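Local coordinates for protein pyruvate kinase (PDB 3QTG) that catalyses the last step of glycolysis, the interconversion of phosphoenolpyruvate and ADP with pyruvate and ATP, with the help of a divalent metal cation, at residues G374-V379 with V398-T403; F393-V398 with V415-P420. All blocks are in the same frame, centred on the assembly; numbering follows the deposited sequence.

Both contacts lie in the C-terminal alpha/beta domain of the chain, their centres about 8 Å apart. Contact 1 pairs strand 376-380 with strand 399-403. Contact 2 sets the loop between helix 385-391 and strand 399-403 against the turn that leads into strand 418-422. The four segments alternate along the chain, and Val398 belongs to both contacts. Strand 399-403 lies between the other two strands in the sheet, so Tyr400 and Gly402 bond to 374-379 on one edge, while the N and O of Val399 turn to Ala417 and Glu419 on the other. Together the contacts join three neighbouring strands of one sheet, away from the annotated sites.

Contact 1: G374-V379 with V398-T403; sequences GANILV and VVYVGT
Val379 N donates to Tyr400 O at 2.8 Å, and this bond is nearly straight, 160° at the hydrogen. It is one of three backbone bonds between the two parallel strands. Tyr400 N reaches Ile377 O at 3.0 Å, and Gly402 N reaches Val379 O at 2.8 Å. Leu378 faces Tyr400 and Val379 faces Val401 in the register. The same carbonyls also take CA-H...O contacts: Tyr400 O meets Leu378 CA at 3.3 Å. One water joins the strands where they begin, accepting from Ile377 N and donating to Val398 O.

Ile377, Val379, Val399 and Val401 point to one face of the sheet. Val399 CG1 is the shared point there. It is anti to its backbone N, chi1 -178°, and touches both Ile377 CG2 and Val379 CG2, the latter at 3.8 Å. Leu378 and Tyr400 point to the other face. Leu378 CD1 comes against Tyr400 CD2 at 4.1 Å. Val398, just before the strand, lays CG1 over one face of the Tyr400 ring, offset toward the rim.

Helix 385-391 covers the valine face: Ile377 packs on Ile390, and Val379 on Leu386 and Ile390. Val401 also meets Leu412 of helix 406-412. Beyond the pair, strand 376-380 bonds to strand 444-448 through Asn376 and Leu378, and strand 399-403 to strand 418-422. Thr403 OG1 bonds to Ser381 O, tying the C-terminal ends of the two strands together. Gly374, with positive phi, closes helix 358-373 in a Schellman motif just before the first strand. Strand 376-380, helix 385-391 and strand 399-403 form a beta-alpha-beta crossover, the repeating element of the alpha/beta domain of pyruvate kinase.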
# COMPACT_ATOMS: atom_id res chain seq x y z
N GLY A 374 -7.00 -11.89 16.90
CA GLY A 374 -7.25 -13.33 16.87
C GLY A 374 -8.56 -13.71 17.53
O GLY A 374 -8.66 -14.76 18.18
N ALA A 375 -9.58 -12.86 17.36
CA ALA A 375 -10.82 -12.96 18.13
C ALA A 375 -12.01 -13.54 17.35
O ALA A 375 -12.10 -13.37 16.14
CB ALA A 375 -11.18 -11.56 18.68
N ASN A 376 -12.92 -14.21 18.04
CA ASN A 376 -14.20 -14.55 17.43
C ASN A 376 -15.19 -13.40 17.51
O ASN A 376 -15.21 -12.65 18.50
CB ASN A 376 -14.81 -15.85 18.00
CG ASN A 376 -14.15 -17.10 17.41
OD1 ASN A 376 -14.62 -17.70 16.40
ND2 ASN A 376 -13.03 -17.48 18.00
N ILE A 377 -16.00 -13.28 16.46
CA ILE A 377 -17.06 -12.29 16.41
C ILE A 377 -18.37 -12.89 16.85
O ILE A 377 -18.75 -13.99 16.40
CB ILE A 377 -17.21 -11.64 15.01
CG1 ILE A 377 -15.86 -11.06 14.57
CG2 ILE A 377 -18.38 -10.61 14.99
CD1 ILE A 377 -15.82 -10.49 13.12
N LEU A 378 -19.05 -12.15 17.72
CA LEU A 378 -20.38 -12.48 18.19
C LEU A 378 -21.29 -11.32 17.79
O LEU A 378 -20.91 -10.18 17.96
CB LEU A 378 -20.39 -12.63 19.72
CG LEU A 378 -19.83 -13.88 20.41
CD1 LEU A 378 -18.40 -14.19 20.00
CD2 LEU A 378 -19.91 -13.66 21.94
N VAL A 379 -22.47 -11.62 17.26
CA VAL A 379 -23.42 -10.57 16.84
C VAL A 379 -24.79 -10.89 17.39
O VAL A 379 -25.27 -12.03 17.23
CB VAL A 379 -23.62 -10.51 15.28
CG1 VAL A 379 -24.37 -9.24 14.87
CG2 VAL A 379 -22.32 -10.61 14.55
N VAL A 398 -15.50 -18.63 12.72
CA VAL A 398 -16.94 -18.67 12.95
C VAL A 398 -17.48 -17.40 13.60
O VAL A 398 -16.85 -16.83 14.48
CB VAL A 398 -17.34 -19.91 13.79
CG1 VAL A 398 -18.81 -19.85 14.20
CG2 VAL A 398 -17.05 -21.18 13.00
N VAL A 399 -18.66 -16.97 13.14
CA VAL A 399 -19.37 -15.82 13.67
C VAL A 399 -20.63 -16.33 14.34
O VAL A 399 -21.56 -16.82 13.67
CB VAL A 399 -19.69 -14.77 12.55
CG1 VAL A 399 -20.39 -13.52 13.12
CG2 VAL A 399 -18.44 -14.39 11.77
N TYR A 400 -20.67 -16.24 15.66
CA TYR A 400 -21.85 -16.65 16.42
C TYR A 400 -22.89 -15.55 16.36
O TYR A 400 -22.59 -14.38 16.68
CB TYR A 400 -21.47 -16.94 17.86
CG TYR A 400 -20.44 -18.03 17.92
CD1 TYR A 400 -20.82 -19.37 17.80
CD2 TYR A 400 -19.09 -17.72 18.02
CE1 TYR A 400 -19.88 -20.38 17.82
CE2 TYR A 400 -18.13 -18.73 18.05
CZ TYR A 400 -18.55 -20.05 17.95
OH TYR A 400 -17.61 -21.05 17.98
N VAL A 401 -24.09 -15.90 15.94
CA VAL A 401 -25.14 -14.92 15.82
C VAL A 401 -26.31 -15.32 16.69
O VAL A 401 -26.90 -16.37 16.48
CB VAL A 401 -25.63 -14.76 14.35
CG1 VAL A 401 -26.68 -13.65 14.24
CG2 VAL A 401 -24.45 -14.51 13.40
N GLY A 402 -26.66 -14.48 17.65
CA GLY A 402 -27.85 -14.69 18.44
C GLY A 402 -28.96 -13.94 17.76
O GLY A 402 -28.76 -12.80 17.31
N THR A 403 -30.14 -14.57 17.67
CA THR A 403 -31.34 -13.92 17.17
C THR A 403 -32.61 -14.41 17.90
O THR A 403 -32.68 -15.58 18.29
CB THR A 403 -31.47 -14.06 15.59
OG1 THR A 403 -32.59 -13.32 15.12
CG2 THR A 403 -31.60 -15.50 15.14
O HOH W 1 -15.41 -14.60 13.81

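Contact 2: F393-V398 with V415-P420; sequences FRPRGV and VWALEP
Trp416 CG stands anti to its backbone N, chi1 170°, and Arg394 bends at chi2, -59°, which brings CD over the indole. Arg394 CD sits above the centre of the ring face, a CH-pi contact 3.3 Å from the centroid of the five-membered ring. The guanidinium continues beside it and lies nearly flat on the ring system, the planes 13° apart. Its cation-pi contact is off-centre: CZ is 4.4 Å from the five-membered ring centroid. Trp416 CB lies over one face of the guanidinium, 3.6 Å from NH1.

At the indole edge, Trp416 NE1 donates to Pro395 O at 3.0 Å, close to the ring plane. An alanine in place of Trp416 would probably open a gap beside Arg394 and leave Pro395 O without this donor. Further along, Ala417 CB meets Gly397 O at 3.6 Å, and Val398 CG1 rests on Glu419 CB at 3.8 Å.

Arg394 is held from outside as well. NE bonds to Gly315 O, NH1 to Ala391 O, and NH2 forms a salt bridge with Asp317, whose other oxygen accepts from Trp416 N. Together these bonds hold the guanidinium over the ring. Those to Gly315 and Asp317 connect the two segments to the residues just before barrel strand 318-321. Residues 415-418 form a type II beta turn. The arrangement is an arginine-tryptophan stack, with cation-pi character, where the alpha/beta domain meets the TIM barrel.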
# COMPACT_ATOMS: atom_id res chain seq x y z
N PHE A 393 -17.61 -9.35 4.60
CA PHE A 393 -16.20 -8.98 4.68
C PHE A 393 -15.35 -10.18 4.98
O PHE A 393 -14.16 -10.04 5.19
CB PHE A 393 -15.94 -7.84 5.68
CG PHE A 393 -16.55 -6.53 5.25
CD1 PHE A 393 -15.94 -5.76 4.27
CD2 PHE A 393 -17.75 -6.11 5.80
CE1 PHE A 393 -16.53 -4.55 3.86
CE2 PHE A 393 -18.33 -4.92 5.42
CZ PHE A 393 -17.70 -4.14 4.44
N ARG A 394 -15.96 -11.37 5.01
CA ARG A 394 -15.21 -12.63 5.05
C ARG A 394 -14.31 -12.80 6.30
O ARG A 394 -13.09 -13.02 6.18
CB ARG A 394 -14.43 -12.86 3.74
CG ARG A 394 -15.35 -13.11 2.50
CD ARG A 394 -16.23 -14.33 2.72
NE ARG A 394 -17.04 -14.77 1.57
CZ ARG A 394 -18.32 -14.48 1.41
NH1 ARG A 394 -18.90 -13.70 2.31
NH2 ARG A 394 -19.02 -14.95 0.36
N PRO A 395 -14.92 -12.71 7.50
CA PRO A 395 -14.14 -13.04 8.72
C PRO A 395 -13.65 -14.48 8.63
O PRO A 395 -14.33 -15.32 8.02
CB PRO A 395 -15.16 -12.89 9.84
CG PRO A 395 -16.55 -13.07 9.09
CD PRO A 395 -16.33 -12.40 7.80
N ARG A 396 -12.49 -14.77 9.22
CA ARG A 396 -11.79 -16.01 8.95
C ARG A 396 -12.08 -17.07 9.99
O ARG A 396 -11.48 -18.15 9.99
CB ARG A 396 -10.27 -15.77 8.88
CG ARG A 396 -9.77 -15.14 7.60
CD ARG A 396 -9.98 -16.09 6.46
NE ARG A 396 -8.96 -15.94 5.41
CZ ARG A 396 -9.16 -15.29 4.27
NH1 ARG A 396 -10.34 -14.73 4.01
NH2 ARG A 396 -8.17 -15.22 3.38
N GLY A 397 -13.00 -16.77 10.90
CA GLY A 397 -13.42 -17.73 11.92
C GLY A 397 -14.92 -17.66 12.01
O GLY A 397 -15.55 -16.77 11.42
N VAL A 398 -15.50 -18.63 12.72
CA VAL A 398 -16.94 -18.67 12.95
C VAL A 398 -17.48 -17.40 13.60
O VAL A 398 -16.85 -16.83 14.48
CB VAL A 398 -17.34 -19.91 13.79
CG1 VAL A 398 -18.81 -19.85 14.20
CG2 VAL A 398 -17.05 -21.18 13.00
N VAL A 415 -25.22 -18.58 5.03
CA VAL A 415 -24.34 -17.43 4.84
C VAL A 415 -22.95 -17.78 5.42
O VAL A 415 -22.85 -18.41 6.48
CB VAL A 415 -24.95 -16.14 5.51
CG1 VAL A 415 -24.01 -14.93 5.30
CG2 VAL A 415 -26.34 -15.81 4.92
N TRP A 416 -21.90 -17.41 4.70
CA TRP A 416 -20.49 -17.57 5.11
C TRP A 416 -20.22 -17.37 6.61
O TRP A 416 -20.51 -16.31 7.16
CB TRP A 416 -19.62 -16.59 4.32
CG TRP A 416 -18.20 -16.48 4.82
CD1 TRP A 416 -17.73 -15.62 5.78
CD2 TRP A 416 -17.07 -17.24 4.37
NE1 TRP A 416 -16.39 -15.80 5.95
CE2 TRP A 416 -15.95 -16.79 5.12
CE3 TRP A 416 -16.89 -18.25 3.40
CZ2 TRP A 416 -14.65 -17.32 4.94
CZ3 TRP A 416 -15.58 -18.79 3.22
CH2 TRP A 416 -14.48 -18.30 4.00
N ALA A 417 -19.65 -18.39 7.24
CA ALA A 417 -19.10 -18.38 8.62
C ALA A 417 -20.11 -18.31 9.75
O ALA A 417 -19.74 -18.51 10.92
CB ALA A 417 -18.00 -17.28 8.81
N LEU A 418 -21.37 -18.01 9.43
CA LEU A 418 -22.35 -17.72 10.47
C LEU A 418 -22.82 -18.96 11.18
O LEU A 418 -23.17 -19.98 10.55
CB LEU A 418 -23.55 -16.92 9.94
CG LEU A 418 -23.28 -15.59 9.23
CD1 LEU A 418 -24.59 -14.88 9.04
CD2 LEU A 418 -22.27 -14.71 9.99
N GLU A 419 -22.83 -18.88 12.51
CA GLU A 419 -23.46 -19.91 13.32
C GLU A 419 -24.65 -19.32 14.09
O GLU A 419 -24.48 -18.74 15.16
CB GLU A 419 -22.49 -20.61 14.26
CG GLU A 419 -23.03 -21.99 14.63
CD GLU A 419 -22.37 -22.60 15.83
OE1 GLU A 419 -23.09 -22.92 16.80
OE2 GLU A 419 -21.13 -22.74 15.82
N PRO A 420 -25.85 -19.46 13.51
CA PRO A 420 -27.03 -18.87 14.10
C PRO A 420 -27.60 -19.67 15.27
O PRO A 420 -27.80 -20.88 15.17
CB PRO A 420 -28.01 -18.77 12.93
CG PRO A 420 -27.59 -19.88 11.99
CD PRO A 420 -26.13 -20.16 12.24